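Local coordinates for protein leucine aminopeptidase (Fimbriiglobus ruber, PDB 7D1B) that probably acts as a zinc-dependent glutaminyl cyclase of the M28 peptidase family, turning N-terminal glutamine of peptides into pyroglutamate, at residues A[185-190]-A[203-208]; A[128-133]-A[231-236]; A[42-47]-A[263-268]; A[168-173]-A[329-334]. All blocks are in the same frame, centred on the assembly; numbering follows the deposited sequence.

Contact 1. Residues A[185-190]-A[203-208]; sequences DGEEYI and KYFFGS. With ZN (zinc ion), chain B.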
# COMPACT_ATOMS: atom_id res chain seq x y z
N ASP A 185 7.57 -0.74 -6.17
CA ASP A 185 8.65 -1.70 -6.05
C ASP A 185 9.70 -1.18 -5.07
O ASP A 185 9.73 0.01 -4.70
CB ASP A 185 9.28 -1.91 -7.43
CG ASP A 185 9.94 -3.28 -7.61
OD1 ASP A 185 10.20 -4.01 -6.61
OD2 ASP A 185 10.19 -3.63 -8.79
N GLY A 186 10.58 -2.08 -4.64
CA GLY A 186 11.81 -1.67 -3.98
C GLY A 186 11.62 -0.90 -2.70
O GLY A 186 12.47 -0.08 -2.34
N GLU A 187 10.53 -1.16 -1.97
CA GLU A 187 10.42 -0.53 -0.65
C GLU A 187 11.48 -1.07 0.29
O GLU A 187 12.05 -0.32 1.08
CB GLU A 187 9.04 -0.71 -0.04
CG GLU A 187 8.87 0.10 1.24
CD GLU A 187 8.71 -0.73 2.45
OE1 GLU A 187 8.22 -1.87 2.35
OE2 GLU A 187 9.07 -0.22 3.52
N GLU A 188 11.72 -2.38 0.26
CA GLU A 188 12.61 -2.99 1.23
C GLU A 188 13.37 -4.16 0.60
O GLU A 188 13.33 -5.31 1.07
CB GLU A 188 11.90 -3.32 2.55
CG GLU A 188 10.72 -4.24 2.45
CD GLU A 188 10.11 -4.46 3.83
OE1 GLU A 188 10.78 -4.10 4.86
OE2 GLU A 188 8.96 -4.97 3.93
N TYR A 189 14.12 -3.83 -0.45
CA TYR A 189 15.04 -4.76 -1.09
C TYR A 189 16.32 -4.83 -0.26
O TYR A 189 17.41 -4.40 -0.67
CB TYR A 189 15.28 -4.28 -2.52
CG TYR A 189 16.23 -5.12 -3.34
CD1 TYR A 189 15.99 -6.47 -3.55
CD2 TYR A 189 17.37 -4.56 -3.91
CE1 TYR A 189 16.87 -7.25 -4.31
CE2 TYR A 189 18.24 -5.32 -4.67
CZ TYR A 189 17.98 -6.67 -4.87
OH TYR A 189 18.81 -7.47 -5.63
N ILE A 190 16.18 -5.34 0.96
CA ILE A 190 17.23 -5.25 1.97
C ILE A 190 18.03 -6.54 1.96
O ILE A 190 17.60 -7.57 2.51
CB ILE A 190 16.66 -4.94 3.36
CG1 ILE A 190 15.77 -3.69 3.33
CG2 ILE A 190 17.82 -4.81 4.37
CD1 ILE A 190 16.40 -2.42 2.74
N LYS A 203 19.21 0.54 1.55
CA LYS A 203 18.29 1.66 1.37
C LYS A 203 16.86 1.20 1.12
O LYS A 203 16.63 0.23 0.40
CB LYS A 203 18.78 2.47 0.17
CG LYS A 203 17.89 3.65 -0.18
CD LYS A 203 18.51 4.55 -1.25
CE LYS A 203 17.45 5.46 -1.90
NZ LYS A 203 16.72 6.31 -0.92
N TYR A 204 15.92 1.96 1.67
CA TYR A 204 14.48 1.75 1.52
C TYR A 204 13.90 2.74 0.51
O TYR A 204 14.48 3.78 0.20
CB TYR A 204 13.79 1.99 2.87
CG TYR A 204 14.03 0.92 3.90
CD1 TYR A 204 15.25 0.80 4.55
CD2 TYR A 204 12.99 0.07 4.27
CE1 TYR A 204 15.44 -0.18 5.53
CE2 TYR A 204 13.17 -0.90 5.23
CZ TYR A 204 14.38 -1.02 5.87
OH TYR A 204 14.51 -2.00 6.83
N PHE A 205 12.70 2.40 0.01
CA PHE A 205 11.80 3.36 -0.64
C PHE A 205 12.19 3.74 -2.07
O PHE A 205 11.84 4.84 -2.52
CB PHE A 205 11.56 4.63 0.21
CG PHE A 205 11.28 4.33 1.65
CD1 PHE A 205 10.33 3.37 2.01
CD2 PHE A 205 12.00 4.97 2.65
CE1 PHE A 205 10.11 3.06 3.33
CE2 PHE A 205 11.77 4.67 4.00
CZ PHE A 205 10.84 3.71 4.33
N PHE A 206 12.82 2.85 -2.83
CA PHE A 206 13.18 3.21 -4.20
C PHE A 206 11.95 3.55 -5.04
O PHE A 206 11.96 4.51 -5.81
CB PHE A 206 13.94 2.08 -4.87
CG PHE A 206 15.35 1.91 -4.40
CD1 PHE A 206 16.32 2.88 -4.69
CD2 PHE A 206 15.74 0.76 -3.72
CE1 PHE A 206 17.65 2.71 -4.29
CE2 PHE A 206 17.07 0.59 -3.33
CZ PHE A 206 18.01 1.55 -3.62
N GLY A 207 10.89 2.74 -4.92
CA GLY A 207 9.72 2.93 -5.77
C GLY A 207 8.93 4.19 -5.46
O GLY A 207 8.54 4.93 -6.36
N SER A 208 8.67 4.45 -4.16
CA SER A 208 7.94 5.66 -3.84
C SER A 208 8.75 6.91 -4.15
O SER A 208 8.19 7.91 -4.61
CB SER A 208 7.43 5.63 -2.40
OG SER A 208 8.48 5.45 -1.46
ZN ZN B . 8.38 -5.07 5.79
O HOH W 1 9.26 2.00 -2.53
O HOH W 2 14.72 -1.15 -1.03
O HOH W 3 7.70 -3.38 6.85

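Contact 2. Residues A[128-133]-A[231-236]; sequences CSHYDT and LLDLFA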
# COMPACT_ATOMS: atom_id res chain seq x y z
N CYS A 128 -2.18 3.23 -2.30
CA CYS A 128 -0.87 2.68 -2.63
C CYS A 128 -0.43 1.64 -1.61
O CYS A 128 -0.97 1.53 -0.50
CB CYS A 128 0.18 3.80 -2.86
SG CYS A 128 0.49 4.87 -1.46
N SER A 129 0.58 0.88 -2.02
CA SER A 129 1.16 -0.19 -1.21
C SER A 129 2.48 -0.53 -1.87
O SER A 129 2.62 -0.38 -3.08
CB SER A 129 0.25 -1.43 -1.29
OG SER A 129 0.77 -2.51 -0.55
N HIS A 130 3.45 -1.04 -1.09
CA HIS A 130 4.57 -1.69 -1.76
C HIS A 130 4.16 -3.09 -2.19
O HIS A 130 3.15 -3.63 -1.73
CB HIS A 130 5.87 -1.65 -0.93
CG HIS A 130 6.01 -2.75 0.09
ND1 HIS A 130 6.93 -3.76 -0.04
CD2 HIS A 130 5.43 -2.93 1.30
CE1 HIS A 130 6.89 -4.54 1.03
NE2 HIS A 130 5.98 -4.06 1.86
N TYR A 131 4.93 -3.68 -3.11
CA TYR A 131 4.64 -5.05 -3.51
C TYR A 131 5.89 -5.90 -3.70
O TYR A 131 5.75 -7.09 -3.99
CB TYR A 131 3.68 -5.15 -4.71
CG TYR A 131 4.21 -4.81 -6.10
CD1 TYR A 131 5.20 -3.86 -6.32
CD2 TYR A 131 3.65 -5.43 -7.20
CE1 TYR A 131 5.64 -3.57 -7.62
CE2 TYR A 131 4.08 -5.15 -8.49
CZ TYR A 131 5.08 -4.22 -8.70
OH TYR A 131 5.47 -3.97 -9.99
N ASP A 132 7.09 -5.35 -3.52
CA ASP A 132 8.25 -6.21 -3.36
C ASP A 132 8.20 -6.87 -1.99
O ASP A 132 7.60 -6.34 -1.06
CB ASP A 132 9.54 -5.41 -3.53
CG ASP A 132 9.74 -4.38 -2.43
OD1 ASP A 132 8.81 -3.57 -2.16
OD2 ASP A 132 10.85 -4.35 -1.85
N THR A 133 8.83 -8.03 -1.86
CA THR A 133 8.93 -8.66 -0.55
C THR A 133 10.37 -8.61 -0.07
O THR A 133 11.32 -8.74 -0.85
CB THR A 133 8.37 -10.09 -0.53
OG1 THR A 133 9.08 -10.94 -1.44
CG2 THR A 133 6.88 -10.09 -0.89
N LEU A 231 -1.50 5.13 1.95
CA LEU A 231 -0.62 3.97 1.90
C LEU A 231 -1.15 2.91 2.85
O LEU A 231 -1.50 3.21 4.00
CB LEU A 231 0.79 4.39 2.34
CG LEU A 231 1.78 3.25 2.51
CD1 LEU A 231 2.08 2.57 1.17
CD2 LEU A 231 3.06 3.75 3.15
N LEU A 232 -1.25 1.69 2.36
CA LEU A 232 -1.68 0.55 3.16
C LEU A 232 -0.44 -0.26 3.54
O LEU A 232 0.27 -0.71 2.64
CB LEU A 232 -2.57 -0.33 2.31
CG LEU A 232 -3.86 0.33 1.81
CD1 LEU A 232 -4.53 -0.58 0.78
CD2 LEU A 232 -4.78 0.68 2.97
N ASP A 233 -0.20 -0.47 4.83
CA ASP A 233 0.96 -1.27 5.23
C ASP A 233 0.68 -1.90 6.59
O ASP A 233 0.30 -1.19 7.53
CB ASP A 233 2.18 -0.34 5.35
CG ASP A 233 3.51 -1.09 5.29
OD1 ASP A 233 3.52 -2.34 5.09
OD2 ASP A 233 4.59 -0.45 5.43
N LEU A 234 0.86 -3.22 6.73
CA LEU A 234 0.70 -3.88 8.03
C LEU A 234 -0.66 -3.57 8.64
O LEU A 234 -0.76 -3.15 9.80
CB LEU A 234 1.83 -3.56 9.00
CG LEU A 234 3.25 -3.62 8.49
CD1 LEU A 234 4.20 -3.17 9.59
CD2 LEU A 234 3.62 -5.00 8.03
N PHE A 235 -1.73 -3.80 7.86
CA PHE A 235 -3.04 -3.28 8.20
C PHE A 235 -4.12 -4.34 8.26
O PHE A 235 -5.25 -4.00 8.63
CB PHE A 235 -3.49 -2.22 7.17
CG PHE A 235 -3.83 -2.82 5.84
CD1 PHE A 235 -2.84 -3.04 4.89
CD2 PHE A 235 -5.13 -3.20 5.53
CE1 PHE A 235 -3.13 -3.67 3.69
CE2 PHE A 235 -5.43 -3.82 4.32
CZ PHE A 235 -4.43 -4.04 3.40
N ALA A 236 -3.84 -5.58 7.86
CA ALA A 236 -4.90 -6.53 7.53
C ALA A 236 -5.05 -7.64 8.54
O ALA A 236 -5.87 -8.54 8.32
CB ALA A 236 -4.66 -7.10 6.13
O HOH W 4 0.27 -3.48 2.10
O HOH W 5 2.88 -1.10 1.73

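Contact 3. Residues A[42-47]-A[263-268]; sequences PDFKTF and AGWVGA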
# COMPACT_ATOMS: atom_id res chain seq x y z
N PRO A 42 -21.88 13.85 4.06
CA PRO A 42 -21.63 13.64 2.63
C PRO A 42 -22.17 12.29 2.19
O PRO A 42 -22.26 11.34 2.98
CB PRO A 42 -20.10 13.67 2.54
CG PRO A 42 -19.63 13.30 3.91
CD PRO A 42 -20.64 13.88 4.86
N ASP A 43 -22.55 12.21 0.92
CA ASP A 43 -23.15 10.99 0.40
C ASP A 43 -22.06 9.98 0.09
O ASP A 43 -21.14 10.26 -0.69
CB ASP A 43 -23.95 11.31 -0.86
CG ASP A 43 -25.35 11.84 -0.56
OD1 ASP A 43 -25.93 11.45 0.47
OD2 ASP A 43 -25.86 12.64 -1.37
N PHE A 44 -22.15 8.79 0.70
CA PHE A 44 -21.33 7.65 0.30
C PHE A 44 -22.00 6.39 0.80
O PHE A 44 -22.87 6.42 1.68
CB PHE A 44 -19.91 7.76 0.83
CG PHE A 44 -19.79 7.51 2.28
CD1 PHE A 44 -20.06 8.52 3.20
CD2 PHE A 44 -19.36 6.27 2.74
CE1 PHE A 44 -19.93 8.28 4.55
CE2 PHE A 44 -19.22 6.04 4.09
CZ PHE A 44 -19.50 7.04 4.99
N LYS A 45 -21.55 5.26 0.28
CA LYS A 45 -22.04 3.96 0.73
C LYS A 45 -20.88 2.99 0.85
O LYS A 45 -19.81 3.19 0.28
CB LYS A 45 -23.07 3.39 -0.24
CG LYS A 45 -22.54 3.21 -1.67
CD LYS A 45 -23.63 2.74 -2.63
CE LYS A 45 -24.09 1.31 -2.34
NZ LYS A 45 -23.04 0.31 -2.69
N THR A 46 -21.10 1.92 1.60
CA THR A 46 -20.22 0.76 1.54
C THR A 46 -20.55 -0.06 0.29
O THR A 46 -21.57 0.15 -0.37
CB THR A 46 -20.37 -0.11 2.78
OG1 THR A 46 -21.72 -0.59 2.84
CG2 THR A 46 -20.01 0.68 4.05
N PHE A 47 -19.63 -0.95 -0.07
CA PHE A 47 -19.77 -1.83 -1.22
C PHE A 47 -19.65 -3.28 -0.77
O PHE A 47 -19.12 -3.55 0.32
CB PHE A 47 -18.70 -1.48 -2.28
CG PHE A 47 -19.08 -0.28 -3.07
CD1 PHE A 47 -18.97 0.99 -2.51
CD2 PHE A 47 -19.62 -0.41 -4.33
CE1 PHE A 47 -19.41 2.12 -3.23
CE2 PHE A 47 -20.03 0.69 -5.06
CZ PHE A 47 -19.95 1.96 -4.49
N ALA A 263 -14.21 6.01 8.85
CA ALA A 263 -14.12 4.78 9.63
C ALA A 263 -15.17 4.75 10.73
O ALA A 263 -15.74 3.69 11.03
CB ALA A 263 -12.72 4.62 10.22
N GLY A 264 -15.41 5.90 11.38
CA GLY A 264 -16.44 5.93 12.41
C GLY A 264 -17.82 5.63 11.84
O GLY A 264 -18.61 4.90 12.44
N TRP A 265 -18.10 6.18 10.66
CA TRP A 265 -19.39 5.95 10.02
C TRP A 265 -19.57 4.53 9.49
O TRP A 265 -20.68 4.02 9.49
CB TRP A 265 -19.55 6.97 8.91
CG TRP A 265 -19.83 8.36 9.41
CD1 TRP A 265 -20.47 8.71 10.57
CD2 TRP A 265 -19.52 9.58 8.74
NE1 TRP A 265 -20.57 10.08 10.66
CE2 TRP A 265 -20.01 10.64 9.55
CE3 TRP A 265 -18.87 9.89 7.55
CZ2 TRP A 265 -19.89 11.98 9.17
CZ3 TRP A 265 -18.76 11.23 7.17
CH2 TRP A 265 -19.27 12.26 7.98
N VAL A 266 -18.49 3.90 9.01
CA VAL A 266 -18.69 2.55 8.50
C VAL A 266 -18.50 1.48 9.57
O VAL A 266 -18.82 0.33 9.31
CB VAL A 266 -17.92 2.25 7.21
CG1 VAL A 266 -18.29 3.29 6.15
CG2 VAL A 266 -16.45 2.25 7.51
N GLY A 267 -18.07 1.85 10.77
CA GLY A 267 -17.89 0.87 11.82
C GLY A 267 -16.58 0.10 11.72
O GLY A 267 -16.50 -1.03 12.21
N ALA A 268 -15.54 0.69 11.13
CA ALA A 268 -14.23 0.05 11.03
C ALA A 268 -13.49 0.34 12.33
O ALA A 268 -12.85 1.38 12.49
CB ALA A 268 -13.49 0.59 9.82

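Contact 4. Residues A[168-173]-A[329-334]; sequences HHMKGV and VLLGWI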
# COMPACT_ATOMS: atom_id res chain seq x y z
N HIS A 168 -12.85 -5.25 -8.33
CA HIS A 168 -14.15 -5.78 -8.75
C HIS A 168 -15.25 -4.72 -8.69
O HIS A 168 -16.26 -4.85 -9.39
CB HIS A 168 -14.56 -6.97 -7.89
CG HIS A 168 -13.73 -8.19 -8.14
ND1 HIS A 168 -13.97 -9.03 -9.20
CD2 HIS A 168 -12.67 -8.70 -7.48
CE1 HIS A 168 -13.09 -10.02 -9.17
NE2 HIS A 168 -12.29 -9.84 -8.14
N HIS A 169 -15.07 -3.70 -7.85
CA HIS A 169 -16.12 -2.74 -7.54
C HIS A 169 -15.90 -1.38 -8.19
O HIS A 169 -16.86 -0.63 -8.31
CB HIS A 169 -16.20 -2.55 -6.02
CG HIS A 169 -16.26 -3.85 -5.30
ND1 HIS A 169 -17.44 -4.50 -5.02
CD2 HIS A 169 -15.26 -4.66 -4.85
CE1 HIS A 169 -17.17 -5.65 -4.42
NE2 HIS A 169 -15.85 -5.77 -4.32
N MET A 170 -14.66 -1.05 -8.60
CA MET A 170 -14.32 0.34 -8.91
C MET A 170 -15.18 0.93 -10.01
O MET A 170 -15.57 2.10 -9.91
CB MET A 170 -12.84 0.48 -9.26
CG MET A 170 -11.90 0.32 -8.09
SD MET A 170 -12.19 1.45 -6.70
CE MET A 170 -11.66 2.98 -7.45
N LYS A 171 -15.49 0.17 -11.07
CA LYS A 171 -16.28 0.78 -12.15
C LYS A 171 -17.70 1.07 -11.73
O LYS A 171 -18.39 1.79 -12.46
CB LYS A 171 -16.23 -0.04 -13.44
CG LYS A 171 -14.89 0.03 -14.18
CD LYS A 171 -14.38 1.44 -14.40
CE LYS A 171 -15.29 2.29 -15.26
NZ LYS A 171 -14.85 2.29 -16.68
N GLY A 172 -18.15 0.55 -10.58
CA GLY A 172 -19.45 0.90 -10.03
C GLY A 172 -19.40 1.97 -8.96
O GLY A 172 -20.44 2.21 -8.33
N VAL A 173 -18.27 2.63 -8.74
CA VAL A 173 -18.13 3.62 -7.67
C VAL A 173 -18.29 5.02 -8.26
O VAL A 173 -17.58 5.36 -9.22
CB VAL A 173 -16.76 3.50 -6.97
CG1 VAL A 173 -16.59 4.62 -5.96
CG2 VAL A 173 -16.63 2.13 -6.32
N VAL A 329 -13.50 1.90 4.09
CA VAL A 329 -13.03 3.24 4.46
C VAL A 329 -12.43 3.94 3.26
O VAL A 329 -12.71 5.12 3.00
CB VAL A 329 -12.06 3.15 5.65
CG1 VAL A 329 -11.40 4.50 5.90
CG2 VAL A 329 -12.82 2.67 6.88
N LEU A 330 -11.60 3.23 2.49
CA LEU A 330 -11.01 3.84 1.28
C LEU A 330 -12.10 4.26 0.30
O LEU A 330 -12.04 5.36 -0.26
CB LEU A 330 -10.08 2.85 0.60
CG LEU A 330 -8.81 2.49 1.36
CD1 LEU A 330 -8.12 1.32 0.69
CD2 LEU A 330 -7.88 3.70 1.42
N LEU A 331 -13.10 3.39 0.07
CA LEU A 331 -14.15 3.75 -0.88
C LEU A 331 -14.98 4.92 -0.37
O LEU A 331 -15.42 5.77 -1.16
CB LEU A 331 -15.03 2.55 -1.19
CG LEU A 331 -14.34 1.44 -1.98
CD1 LEU A 331 -15.32 0.29 -2.18
CD2 LEU A 331 -13.81 1.96 -3.31
N GLY A 332 -15.20 5.00 0.95
CA GLY A 332 -15.94 6.14 1.48
C GLY A 332 -15.17 7.44 1.31
O GLY A 332 -15.72 8.46 0.90
N TRP A 333 -13.87 7.40 1.61
CA TRP A 333 -12.98 8.54 1.39
C TRP A 333 -13.05 9.02 -0.05
O TRP A 333 -13.18 10.22 -0.32
CB TRP A 333 -11.56 8.11 1.79
CG TRP A 333 -10.47 9.09 1.45
CD1 TRP A 333 -10.37 10.39 1.85
CD2 TRP A 333 -9.31 8.81 0.66
NE1 TRP A 333 -9.20 10.95 1.35
CE2 TRP A 333 -8.54 10.00 0.62
CE3 TRP A 333 -8.85 7.68 -0.03
CZ2 TRP A 333 -7.32 10.07 -0.06
CZ3 TRP A 333 -7.64 7.75 -0.71
CH2 TRP A 333 -6.89 8.94 -0.72
N ILE A 334 -13.00 8.08 -1.00
CA ILE A 334 -13.10 8.43 -2.41
C ILE A 334 -14.43 9.13 -2.70
O ILE A 334 -14.47 10.18 -3.36
CB ILE A 334 -12.90 7.18 -3.29
CG1 ILE A 334 -11.43 6.76 -3.24
CG2 ILE A 334 -13.37 7.42 -4.72
CD1 ILE A 334 -11.20 5.28 -3.62

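Contact 1. Residues A[185-190]-A[203-208]
Ile-190 lays its CD1 over one face of the Tyr-204 ring, 3.9 Å from CD1 to the ring centroid and displaced toward the rim, a CH-pi contact in which the two side chains cross at about a right angle. The isoleucine chain carries this methyl on to Lys-203 O as well. Glu-188 CB lies 3.8 Å from Tyr-204 CE2; the glutamate's CG sits between the backbone N and the carbonyl carbon (chi1 58°), and the chain then runs out extended until OE2 binds the zinc ion. The other carboxylate oxygen, OE1, makes a salt bridge with Arg-134, which also hydrogen-bonds Tyr-204 OH; one arginine thus ties the metal ligand to the ring beside it. Glu-187 runs alongside Phe-205, its OE2 3.4 Å from Phe-205 CE1, with carboxylate and ring planes only 23° apart.

The backbones are joined by Phe-205 N to Glu-187 O (3.0 Å) and Phe-206 N to Gly-186 O (3.0 Å), the latter donor standing well above the carbonyl plane. A bridging water adds to this, donating to Gly-186 O and Lys-203 O while accepting from Tyr-189 N. The loop after strand 178-184 is thereby clasped against the start of helix 206-218, and Glu-188 joins Asp-155 and His-309 in the zinc site of this M28-family enzyme.

Contact 2. Residues A[128-133]-A[231-236]
Leu-231 keeps CG anti to its backbone N (chi1 172°), and the branch beyond brings CD1 to 3.6 Å from Cys-128 O. Cys-128 turns SG into the position between its N and carbonyl carbon (chi1 61°), where SG rests 3.8 Å from Leu-231 CB. These are neighbouring parallel strands, 123-130 and 225-232, at the heart of the mixed sheet of the M28 fold, and both side chains lie on the same face of it. Leu-232 N donates to Cys-128 O at 2.9 Å, nearly straight at 165°, while Leu-231 CA-H leans on the same oxygen.

Past this bridge the strands separate and water takes over. Leu-232 O accepts from two waters: one also donates to Ser-129 OG, the other accepts from His-130 N at 2.9 Å. Ser-129 OG in turn donates to His-130 O. The strand end thus delivers His-130 to the metal site, where its NE2 hydrogen-bonds Asp-155, a zinc ligand. Asp-132 is a second-shell brace, its carboxylate also accepting from the backbone N of Glu-187 and Glu-188. The imidazole is steadied from its other nitrogen: His-130 ND1 donates to Asp-132 OD1 at 2.8 Å, in the plane of the ring but arriving from above the plane of the carboxylate.

Contact 3. Residues A[42-47]-A[263-268]
Trp-265, Phe-44 and Val-266 carry this contact, a small apolar patch at the surface. Phe-44 points its ring into the angle between the other two. Its CE1 meets Trp-265 CE3 at 3.6 Å, and its CZ lies near Trp-265 CB, which sits in the plane of the phenyl ring. The two aromatic groups meet rim to rim, neither covering the other's face, with the ring planes 34° apart. On the far side of CZ the other meta carbon, Phe-44 CE2, touches Val-266 CG1, also at 3.6 Å and again at the ring edge. The phenyl reaches its place with CG between the backbone N and the carbonyl carbon (chi1 73°).

Two smaller residues extend the patch. Pro-42 sets its CD 3.8 Å from Trp-265 CH2, the two side chains crossing at about a right angle, and Thr-46 offers its methyl CG2 to Val-266 CG1, the pair sliding past each other in opposite directions. Val-266 was modelled in two conformers, and both its contacts hold for one of them. The indole also has a cation-pi partner in Lys-41. In the fold, the segment 42-47, leading to helix 51-63, is laid across the C-terminal end of helix 253-266 and is held as well by helix 320-336, where Phe-44 rests on Gln-335 and Ile-336.

Contact 4. Residues A[168-173]-A[329-334]
Met-170 and Leu-331 meet obliquely, the thioether SD lying 3.8 Å from Leu-331 CD2. The methionine does not stretch toward the helix. With CG beside the backbone N, the bend at chi2 (-57°) places SD beside the leucine methyl, and that at chi3 (-70°) places CE, which lies loosely 4.5 Å from Ile-334 CD1.

Val-173 approaches the same leucine, also obliquely. Its two methyls divide the work: CG2 lies 4.1 Å from Leu-331 CD2, and CG1 faces Ile-334 CG2 at 4.4 Å. Leu-331 CD2 is therefore shared by sulfur and valine methyl. Leu-331 and Ile-334, three residues apart and so on one side of their helix, present the two points that receive the loop. All four side chains are buried, and their meeting is wholly apolar; the backbone bond from Val-173 N to Met-170 O keeps the two loop residues together.

This is plain packing remote from the zinc. The turn leaving helix 153-167 on its way to strand 178-184 leans on helix 320-336, whose Leu-330, Trp-333 and Ile-334 rest on sheet strands 123-130 and 225-232, while Phe-47 from the N-terminal segment packs against Leu-331.

Overall arrangement
Contacts 1, 2 and 4 are buried, while contact 3 lies at the surface. Contacts 1 and 2 form the polar side of the set, and Asp-132, in the loop just past the strand of contact 2, joins them at the zinc-binding loop. Contacts 3 and 4 are apolar and adjoin each other, with centres about 11 Å apart, Phe-44 touching Gly-332 and Ala-268 touching Val-329. Contact 4 also links back to the sheet, where Leu-330 packs on Leu-232 of contact 2. Main-chain bonds and ordered water thus join the segments at the metal end, whereas across contacts 3 and 4 they meet by apolar side chains. The centres of contacts 1 and 4 lie about 28 Å apart, on opposite sides of the chain's centre.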